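Local coordinates for succinoglycan biosynthesis protein (Bacillus cereus ATCC 14579, PDB 2QGM), which is of unconfirmed function but belongs to the erythromycin esterase-like family and may act as a hydrolase, at residues Glu113-Gly118 with Tyr253-Ala258; Ile263-Thr268 with Ala287-Trp292; Leu281-Leu286 with Asn307-Lys312. One frame throughout, in Å; residues are numbered along the deposited sequence.

Contact 1 of 3, residues Glu113-Gly118 with Tyr253-Ala258; sequences EDWGNG and YIWAKA
W115 and W255, which meet across this contact, also share a polar partner: OG1 of T259, one helical turn beyond W255, is hydrogen-bonded both to the indole NE1 of W115 and to the backbone O of W255. The NE1 bond holds the pyrrole side of the W115 indole, and CZ2 and CH2, following CE2 round the six-membered ring, make the contact. CZ2 lies 3.6 Å from the CB of A258, and CH2 is 3.8 Å from CZ3 of W255. The two six-membered rings have centroids 5.7 Å apart and planes at 49°, too inclined for an offset stack and too flat for a T-shaped pair. The O of A258 sits over one face of the W115 indole, 3.9 Å above the plane and displaced toward the rim. With CG anti to the backbone N (chi1 -178°), W115 extends from the first turn of helix 115-127 toward helix 253-269, although the nearest CA atoms, those of W115 and A258, remain 9.7 Å apart. The chemistry implies an apolar join between the two helices, carried by carbon contacts, in which a single N-H, satisfied by T259, probably limits how the central indole can turn.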
loop_
_atom_site.group_PDB
_atom_site.type_symbol
_atom_site.label_atom_id
_atom_site.label_comp_id
_atom_site.label_asym_id
_atom_site.label_seq_id
_atom_site.Cartn_x
_atom_site.Cartn_y
_atom_site.Cartn_z
ATOM N N GLU A 113 4.098 4.821 -0.434
ATOM C CA GLU A 113 4.576 6.151 -0.811
ATOM C C GLU A 113 5.899 6.273 -0.058
ATOM O O GLU A 113 6.070 5.672 1.002
ATOM C CB GLU A 113 3.574 7.215 -0.344
ATOM C CG GLU A 113 3.995 8.673 -0.577
ATOM C CD GLU A 113 4.325 8.969 -2.025
ATOM O OE1 GLU A 113 5.526 8.991 -2.385
ATOM O OE2 GLU A 113 3.382 9.183 -2.810
ATOM N N ASP A 114 6.838 7.031 -0.608
ATOM C CA ASP A 114 8.146 7.156 0.021
ATOM C C ASP A 114 8.142 7.712 1.440
ATOM O O ASP A 114 7.364 8.607 1.785
ATOM C CB ASP A 114 9.094 7.973 -0.862
ATOM C CG ASP A 114 9.317 7.331 -2.231
ATOM O OD1 ASP A 114 9.182 6.091 -2.345
ATOM O OD2 ASP A 114 9.642 8.066 -3.191
ATOM N N TRP A 115 9.030 7.154 2.257
ATOM C CA TRP A 115 9.188 7.532 3.659
ATOM C C TRP A 115 9.143 9.050 3.856
ATOM O O TRP A 115 8.337 9.563 4.643
ATOM C CB TRP A 115 10.510 6.959 4.186
ATOM C CG TRP A 115 10.730 7.270 5.632
ATOM C CD1 TRP A 115 11.379 8.347 6.147
ATOM C CD2 TRP A 115 10.196 6.548 6.748
ATOM N NE1 TRP A 115 11.283 8.348 7.519
ATOM C CE2 TRP A 115 10.560 7.253 7.914
ATOM C CE3 TRP A 115 9.442 5.370 6.875
ATOM C CZ2 TRP A 115 10.192 6.824 9.202
ATOM C CZ3 TRP A 115 9.074 4.942 8.154
ATOM C CH2 TRP A 115 9.453 5.670 9.298
ATOM N N GLY A 116 9.994 9.762 3.121
ATOM C CA GLY A 116 10.048 11.214 3.220
ATOM C C GLY A 116 8.734 11.924 2.949
ATOM O O GLY A 116 8.379 12.887 3.638
ATOM N N ASN A 117 8.021 11.467 1.925
ATOM C CA ASN A 117 6.725 12.050 1.572
ATOM C C ASN A 117 5.773 11.759 2.717
ATOM O O ASN A 117 4.906 12.570 3.045
ATOM C CB ASN A 117 6.197 11.422 0.287
ATOM C CG ASN A 117 6.911 11.946 -0.943
ATOM O OD1 ASN A 117 6.881 11.327 -2.006
ATOM N ND2 ASN A 117 7.538 13.113 -0.809
ATOM N N GLY A 118 5.953 10.595 3.332
ATOM C CA GLY A 118 5.111 10.216 4.454
ATOM C C GLY A 118 5.241 11.187 5.611
ATOM O O GLY A 118 4.240 11.555 6.224
ATOM N N TYR A 253 12.165 11.810 18.958
ATOM C CA TYR A 253 13.129 10.720 18.877
ATOM C C TYR A 253 12.648 9.523 18.060
ATOM O O TYR A 253 13.391 8.975 17.245
ATOM C CB TYR A 253 13.513 10.251 20.280
ATOM C CG TYR A 253 14.274 8.945 20.281
ATOM C CD1 TYR A 253 13.664 7.761 20.676
ATOM C CD2 TYR A 253 15.598 8.893 19.852
ATOM C CE1 TYR A 253 14.357 6.547 20.644
ATOM C CE2 TYR A 253 16.299 7.692 19.816
ATOM C CZ TYR A 253 15.672 6.519 20.214
ATOM O OH TYR A 253 16.373 5.334 20.187
ATOM N N ILE A 254 11.408 9.109 18.292
ATOM C CA ILE A 254 10.841 7.962 17.580
ATOM C C ILE A 254 10.985 8.107 16.072
ATOM O O ILE A 254 11.466 7.196 15.398
ATOM C CB ILE A 254 9.341 7.788 17.883
ATOM C CG1 ILE A 254 9.137 7.530 19.381
ATOM C CG2 ILE A 254 8.781 6.624 17.075
ATOM C CD1 ILE A 254 9.782 6.256 19.868
ATOM N N TRP A 255 10.571 9.251 15.538
ATOM C CA TRP A 255 10.648 9.451 14.098
ATOM C C TRP A 255 12.066 9.652 13.585
ATOM O O TRP A 255 12.357 9.321 12.443
ATOM C CB TRP A 255 9.752 10.615 13.667
ATOM C CG TRP A 255 8.292 10.274 13.680
ATOM C CD1 TRP A 255 7.368 10.647 14.620
ATOM C CD2 TRP A 255 7.586 9.457 12.729
ATOM N NE1 TRP A 255 6.137 10.110 14.311
ATOM C CE2 TRP A 255 6.243 9.381 13.157
ATOM C CE3 TRP A 255 7.960 8.789 11.557
ATOM C CZ2 TRP A 255 5.270 8.659 12.459
ATOM C CZ3 TRP A 255 6.993 8.063 10.855
ATOM C CH2 TRP A 255 5.659 8.008 11.312
ATOM N N ALA A 256 12.949 10.191 14.419
ATOM C CA ALA A 256 14.337 10.386 14.002
ATOM C C ALA A 256 15.002 9.016 13.880
ATOM O O ALA A 256 15.694 8.734 12.895
ATOM C CB ALA A 256 15.079 11.244 15.015
ATOM N N LYS A 257 14.798 8.166 14.883
ATOM C CA LYS A 257 15.365 6.823 14.863
ATOM C C LYS A 257 14.828 6.044 13.659
ATOM O O LYS A 257 15.581 5.381 12.942
ATOM C CB LYS A 257 15.008 6.072 16.152
ATOM C CG LYS A 257 15.421 4.600 16.157
ATOM C CD LYS A 257 15.008 3.895 17.459
ATOM C CE LYS A 257 15.517 2.455 17.477
ATOM N NZ LYS A 257 15.192 1.730 18.744
ATOM N N ALA A 258 13.521 6.140 13.437
ATOM C CA ALA A 258 12.871 5.433 12.334
ATOM C C ALA A 258 13.398 5.885 10.984
ATOM O O ALA A 258 13.591 5.066 10.085
ATOM C CB ALA A 258 11.363 5.637 12.395
#

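Contact 2 of 3, residues Ile263-Thr268 with Ala287-Trp292; sequences IEKFTT and ADHAMW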
loop_
_atom_site.group_PDB
_atom_site.type_symbol
_atom_site.label_atom_id
_atom_site.label_comp_id
_atom_site.label_asym_id
_atom_site.label_seq_id
_atom_site.Cartn_x
_atom_site.Cartn_y
_atom_site.Cartn_z
ATOM N N ILE A 263 16.969 5.147 6.150
ATOM C CA ILE A 263 18.130 5.497 5.353
ATOM C C ILE A 263 19.053 4.277 5.268
ATOM O O ILE A 263 19.615 3.990 4.209
ATOM C CB ILE A 263 18.845 6.711 5.968
ATOM C CG1 ILE A 263 17.943 7.943 5.802
ATOM C CG2 ILE A 263 20.205 6.923 5.310
ATOM C CD1 ILE A 263 18.363 9.169 6.590
ATOM N N GLU A 264 19.196 3.547 6.374
ATOM C CA GLU A 264 20.026 2.343 6.365
ATOM C C GLU A 264 19.390 1.327 5.418
ATOM O O GLU A 264 20.073 0.727 4.588
ATOM C CB GLU A 264 20.129 1.725 7.762
ATOM C CG GLU A 264 21.046 0.502 7.813
ATOM C CD GLU A 264 21.046 -0.181 9.168
ATOM O OE1 GLU A 264 21.060 0.536 10.186
ATOM O OE2 GLU A 264 21.044 -1.429 9.219
ATOM N N LYS A 265 18.077 1.138 5.540
ATOM C CA LYS A 265 17.362 0.200 4.676
ATOM C C LYS A 265 17.591 0.526 3.203
ATOM O O LYS A 265 17.864 -0.359 2.402
ATOM C CB LYS A 265 15.852 0.236 4.970
ATOM C CG LYS A 265 15.445 -0.354 6.312
ATOM C CD LYS A 265 13.927 -0.331 6.472
ATOM C CE LYS A 265 13.468 -0.977 7.774
ATOM N NZ LYS A 265 13.964 -0.268 8.977
ATOM N N PHE A 266 17.480 1.801 2.848
ATOM C CA PHE A 266 17.676 2.222 1.467
ATOM C C PHE A 266 19.064 1.833 0.928
ATOM O O PHE A 266 19.182 1.287 -0.168
ATOM C CB PHE A 266 17.444 3.740 1.362
ATOM C CG PHE A 266 17.578 4.290 -0.034
ATOM C CD1 PHE A 266 18.812 4.712 -0.522
ATOM C CD2 PHE A 266 16.456 4.412 -0.857
ATOM C CE1 PHE A 266 18.927 5.254 -1.811
ATOM C CE2 PHE A 266 16.563 4.947 -2.138
ATOM C CZ PHE A 266 17.802 5.371 -2.615
ATOM N N THR A 267 20.109 2.101 1.708
ATOM C CA THR A 267 21.477 1.780 1.292
ATOM C C THR A 267 21.762 0.278 1.301
ATOM O O THR A 267 22.682 -0.193 0.628
ATOM C CB THR A 267 22.512 2.484 2.200
ATOM O OG1 THR A 267 22.382 2.001 3.542
ATOM C CG2 THR A 267 22.297 3.994 2.178
ATOM N N THR A 268 20.974 -0.472 2.067
ATOM C CA THR A 268 21.150 -1.922 2.158
ATOM C C THR A 268 20.434 -2.612 0.999
ATOM O O THR A 268 20.935 -3.574 0.417
ATOM C CB THR A 268 20.589 -2.471 3.489
ATOM O OG1 THR A 268 21.254 -1.831 4.584
ATOM C CG2 THR A 268 20.801 -3.978 3.579
ATOM N N ALA A 287 7.144 -4.355 4.573
ATOM C CA ALA A 287 6.558 -5.089 5.685
ATOM C C ALA A 287 7.105 -4.604 7.016
ATOM O O ALA A 287 6.348 -4.413 7.971
ATOM C CB ALA A 287 6.817 -6.583 5.524
ATOM N N ASP A 288 8.420 -4.411 7.089
ATOM C CA ASP A 288 9.037 -3.943 8.325
ATOM C C ASP A 288 8.433 -2.608 8.742
ATOM O O ASP A 288 8.091 -2.407 9.904
ATOM C CB ASP A 288 10.549 -3.762 8.151
ATOM C CG ASP A 288 11.293 -5.077 8.014
ATOM O OD1 ASP A 288 10.744 -6.141 8.388
ATOM O OD2 ASP A 288 12.443 -5.034 7.534
ATOM N N HIS A 289 8.302 -1.692 7.792
ATOM C CA HIS A 289 7.740 -0.391 8.122
ATOM C C HIS A 289 6.301 -0.487 8.617
ATOM O O HIS A 289 5.925 0.204 9.564
ATOM C CB HIS A 289 7.842 0.548 6.922
ATOM C CG HIS A 289 9.207 1.142 6.752
ATOM N ND1 HIS A 289 9.660 1.640 5.549
ATOM C CD2 HIS A 289 10.214 1.329 7.638
ATOM C CE1 HIS A 289 10.885 2.110 5.702
ATOM N NE2 HIS A 289 11.246 1.934 6.960
ATOM N N ALA A 290 5.506 -1.354 8.001
ATOM C CA ALA A 290 4.116 -1.517 8.423
ATOM C C ALA A 290 4.047 -2.015 9.869
ATOM O O ALA A 290 3.250 -1.519 10.672
ATOM C CB ALA A 290 3.412 -2.485 7.506
HETATM N N MSE A 291 4.884 -2.999 10.192
HETATM C CA MSE A 291 4.926 -3.553 11.537
HETATM C C MSE A 291 5.553 -2.579 12.518
HETATM O O MSE A 291 5.194 -2.564 13.690
HETATM C CB MSE A 291 5.664 -4.895 11.523
HETATM C CG MSE A 291 4.808 -5.960 10.843
HETATM SE SE MSE A 291 5.551 -7.742 10.759
HETATM C CE MSE A 291 5.681 -8.106 12.658
ATOM N N TRP A 292 6.482 -1.754 12.047
ATOM C CA TRP A 292 7.091 -0.776 12.933
ATOM C C TRP A 292 5.999 0.194 13.400
ATOM O O TRP A 292 5.967 0.607 14.552
ATOM C CB TRP A 292 8.192 0.010 12.216
ATOM C CG TRP A 292 8.585 1.251 12.956
ATOM C CD1 TRP A 292 9.456 1.348 14.004
ATOM C CD2 TRP A 292 8.069 2.566 12.738
ATOM N NE1 TRP A 292 9.512 2.647 14.452
ATOM C CE2 TRP A 292 8.664 3.419 13.690
ATOM C CE3 TRP A 292 7.152 3.113 11.826
ATOM C CZ2 TRP A 292 8.376 4.788 13.765
ATOM C CZ3 TRP A 292 6.864 4.472 11.897
ATOM C CH2 TRP A 292 7.477 5.294 12.861
HETATM O O HOH W 1 12.718 2.492 9.271
#
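K265 and H289 bring together the two arms of an antiparallel helical hairpin, helix 253-269 and helix 276-297, joined by the short connection 270-275. The spacing is wide: the closest CA atoms, those of K265 and D288, are 10.0 Å apart, and the lysine bridges the gap.

The van der Waals part rests on its aliphatic chain. CD comes within 3.5 Å of NE2 of H289, approaching the imidazole obliquely, and the lysine and histidine side chains run past each other in opposite directions. A little further along, CE packs at 4.1 Å against CB of D288. The lysine is extended through CD and bends only at its last torsion (chi4 63°), which turns the ammonium group aside from D288.

The charged groups are near but not paired. K265 NZ lies 5.2 Å from OD2 of D288, and the aspartate instead forms a salt bridge through OD1 with R331 of helix 324-332. Any attraction between K265 and D288 is therefore probably a longer-range one.

The polar link across the hairpin is made by water. One molecule accepts a bond from K265 NZ, 3.0 Å from its O, and is hydrogen-bonded at 2.8 Å to NE2 of H289, lying in the plane of the imidazole at its edge. The other ring nitrogen, ND1, bonds to the backbone O of L170 in strand 166-171, so both nitrogens are engaged and the ring's rotation is fixed from two sides.

Within helix 253-269 one carbonyl has three donors. The O of E264 takes the backbone N of T268 at 2.9 Å and the OG1 atoms of both T267 and T268; the T268 hydroxyl stands above the carbonyl plane, 47° out of it.

Contact 3 of 3, residues Leu281-Leu286 with Asn307-Lys312; sequences LHEQYL and NIHIAK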
loop_
_atom_site.group_PDB
_atom_site.type_symbol
_atom_site.label_atom_id
_atom_site.label_comp_id
_atom_site.label_asym_id
_atom_site.label_seq_id
_atom_site.Cartn_x
_atom_site.Cartn_y
_atom_site.Cartn_z
ATOM N N LEU A 281 14.447 -7.444 -0.789
ATOM C CA LEU A 281 14.728 -6.511 0.298
ATOM C C LEU A 281 13.686 -5.399 0.316
ATOM O O LEU A 281 13.193 -5.011 1.376
ATOM C CB LEU A 281 16.135 -5.921 0.159
ATOM C CG LEU A 281 17.299 -6.861 0.505
ATOM C CD1 LEU A 281 18.601 -6.246 0.029
ATOM C CD2 LEU A 281 17.351 -7.131 2.010
ATOM N N HIS A 282 13.338 -4.887 -0.857
ATOM C CA HIS A 282 12.339 -3.832 -0.933
ATOM C C HIS A 282 11.022 -4.254 -0.277
ATOM O O HIS A 282 10.450 -3.499 0.520
ATOM C CB HIS A 282 12.086 -3.445 -2.391
ATOM C CG HIS A 282 10.996 -2.431 -2.561
ATOM N ND1 HIS A 282 9.689 -2.782 -2.816
ATOM C CD2 HIS A 282 11.021 -1.079 -2.490
ATOM C CE1 HIS A 282 8.953 -1.685 -2.899
ATOM N NE2 HIS A 282 9.735 -0.642 -2.705
ATOM N N GLU A 283 10.544 -5.453 -0.606
ATOM C CA GLU A 283 9.279 -5.943 -0.041
ATOM C C GLU A 283 9.419 -6.205 1.458
ATOM O O GLU A 283 8.495 -5.959 2.240
ATOM C CB GLU A 283 8.826 -7.211 -0.775
ATOM C CG GLU A 283 8.561 -7.011 -2.269
ATOM C CD GLU A 283 7.574 -5.883 -2.562
ATOM O OE1 GLU A 283 6.390 -5.985 -2.166
ATOM O OE2 GLU A 283 7.986 -4.893 -3.194
ATOM N N GLN A 284 10.586 -6.699 1.848
ATOM C CA GLN A 284 10.890 -6.977 3.240
ATOM C C GLN A 284 10.720 -5.672 4.038
ATOM O O GLN A 284 10.048 -5.645 5.069
ATOM C CB GLN A 284 12.331 -7.478 3.323
ATOM C CG GLN A 284 12.748 -8.190 4.585
ATOM C CD GLN A 284 14.064 -8.918 4.364
ATOM O OE1 GLN A 284 14.178 -9.737 3.447
ATOM N NE2 GLN A 284 15.064 -8.619 5.191
ATOM N N TYR A 285 11.310 -4.592 3.535
ATOM C CA TYR A 285 11.236 -3.304 4.200
ATOM C C TYR A 285 9.837 -2.697 4.218
ATOM O O TYR A 285 9.476 -1.997 5.167
ATOM C CB TYR A 285 12.250 -2.336 3.581
ATOM C CG TYR A 285 13.675 -2.821 3.759
ATOM C CD1 TYR A 285 14.020 -3.626 4.844
ATOM C CD2 TYR A 285 14.680 -2.459 2.867
ATOM C CE1 TYR A 285 15.335 -4.060 5.038
ATOM C CE2 TYR A 285 15.998 -2.888 3.050
ATOM C CZ TYR A 285 16.317 -3.686 4.139
ATOM O OH TYR A 285 17.618 -4.104 4.341
ATOM N N LEU A 286 9.035 -2.951 3.188
ATOM C CA LEU A 286 7.673 -2.426 3.211
ATOM C C LEU A 286 6.986 -3.040 4.427
ATOM O O LEU A 286 6.332 -2.343 5.206
ATOM C CB LEU A 286 6.902 -2.824 1.956
ATOM C CG LEU A 286 7.263 -2.104 0.658
ATOM C CD1 LEU A 286 6.365 -2.630 -0.462
ATOM C CD2 LEU A 286 7.072 -0.588 0.823
ATOM N N ASN A 307 -2.526 -4.256 -5.349
ATOM C CA ASN A 307 -2.865 -5.653 -5.065
ATOM C C ASN A 307 -1.585 -6.471 -4.952
ATOM O O ASN A 307 -1.443 -7.318 -4.076
ATOM C CB ASN A 307 -3.683 -6.268 -6.204
ATOM C CG ASN A 307 -5.165 -5.969 -6.108
ATOM O OD1 ASN A 307 -5.661 -5.486 -5.087
ATOM N ND2 ASN A 307 -5.893 -6.286 -7.176
ATOM N N ILE A 308 -0.662 -6.228 -5.872
ATOM C CA ILE A 308 0.601 -6.956 -5.900
ATOM C C ILE A 308 1.343 -6.996 -4.562
ATOM O O ILE A 308 1.836 -8.050 -4.152
ATOM C CB ILE A 308 1.539 -6.352 -6.961
ATOM C CG1 ILE A 308 0.959 -6.581 -8.356
ATOM C CG2 ILE A 308 2.944 -6.936 -6.811
ATOM C CD1 ILE A 308 0.866 -8.035 -8.768
ATOM N N HIS A 309 1.419 -5.855 -3.886
ATOM C CA HIS A 309 2.140 -5.769 -2.623
ATOM C C HIS A 309 1.415 -6.277 -1.381
ATOM O O HIS A 309 2.060 -6.731 -0.441
ATOM C CB HIS A 309 2.605 -4.323 -2.395
ATOM C CG HIS A 309 3.543 -3.826 -3.448
ATOM N ND1 HIS A 309 4.844 -4.261 -3.553
ATOM C CD2 HIS A 309 3.350 -2.959 -4.473
ATOM C CE1 HIS A 309 5.416 -3.684 -4.596
ATOM N NE2 HIS A 309 4.528 -2.890 -5.170
ATOM N N ILE A 310 0.086 -6.208 -1.364
ATOM C CA ILE A 310 -0.647 -6.679 -0.195
ATOM C C ILE A 310 -1.015 -8.163 -0.245
ATOM O O ILE A 310 -1.335 -8.761 0.785
ATOM C CB ILE A 310 -1.935 -5.833 0.051
ATOM C CG1 ILE A 310 -2.917 -5.984 -1.106
ATOM C CG2 ILE A 310 -1.559 -4.370 0.252
ATOM C CD1 ILE A 310 -3.958 -7.072 -0.891
ATOM N N ALA A 311 -0.943 -8.760 -1.435
ATOM C CA ALA A 311 -1.289 -10.173 -1.636
ATOM C C ALA A 311 -0.503 -11.169 -0.791
ATOM O O ALA A 311 0.662 -10.953 -0.466
ATOM C CB ALA A 311 -1.133 -10.534 -3.113
ATOM N N LYS A 312 -1.157 -12.273 -0.458
ATOM C CA LYS A 312 -0.539 -13.318 0.335
ATOM C C LYS A 312 0.501 -14.082 -0.480
ATOM O O LYS A 312 1.442 -14.657 0.079
ATOM C CB LYS A 312 -1.606 -14.291 0.838
ATOM C CG LYS A 312 -2.630 -13.641 1.744
ATOM C CD LYS A 312 -3.683 -14.630 2.208
ATOM C CE LYS A 312 -4.659 -14.987 1.096
ATOM N NZ LYS A 312 -5.730 -15.913 1.582
#
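A histidine-carboxylate-histidine cluster, with E283 between H309 and H282, forms the centre of this contact. Such a buried grouping is consistent with the erythromycin esterase family, whose active sites are lined by histidines and glutamates, but the geometry alone assigns no catalytic role here.

The bond across the segments runs from ND1 of H309 to OE1 of E283, 2.7 Å long and nearly straight at 165°. It uses the syn side of the carboxylate, and the oxygen lies in the imidazole plane. Carboxylate and ring planes are inclined by 24°, a moderate twist, while the side chains as a whole cross at about a right angle. A bend at chi2 (-54°) brings the glutamate's carboxylate to the edge of the ring.

The other carboxylate oxygen of E283, OE2, accepts a hydrogen bond from ND1 of the adjacent H282 (2.7 Å), this time from above the carboxylate plane, although the oxygen lies in the plane of that imidazole. OE1 has a second donor in the backbone N of A324, and NE2 of H282 bonds to OD1 of D171, extending the network to D171-H282-E283-H309. Bonds at both oxygens hold the carboxylate against rotation. CD1 of L286 makes a van der Waals contact with the ring, 3.8 Å from ND1 of H309.

The short helix 307-310, just after strand 301-304, thus presents H309 to helix 276-297, whose L286 packs on A324 of helix 324-332 and on L170 and D171 of strand 166-171, with H282 against M269 of helix 253-269.

In the fold
Contacts 1 and 3 are buried, whereas contact 2 is only partly so; contact 3 lies nearest the middle of the chain, about 8 Å between centres, against 14 Å and 16 Å for contacts 2 and 1. Helix 253-269 serves contacts 1 and 2, and helix 276-297 serves contacts 2 and 3, making contact 2 the intermediate. Contacts 1 and 2 touch where W292 packs on A258 and meets W255 edge-to-face, and where the W115 and H289 rings meet. Contacts 2 and 3 touch through Y285, whose CE2 is 3.2 Å from O of K265. The chemistry changes along this path: aromatic carbon contacts in contact 1, a water bridge in contact 2, and direct histidine-carboxylate bonding in contact 3.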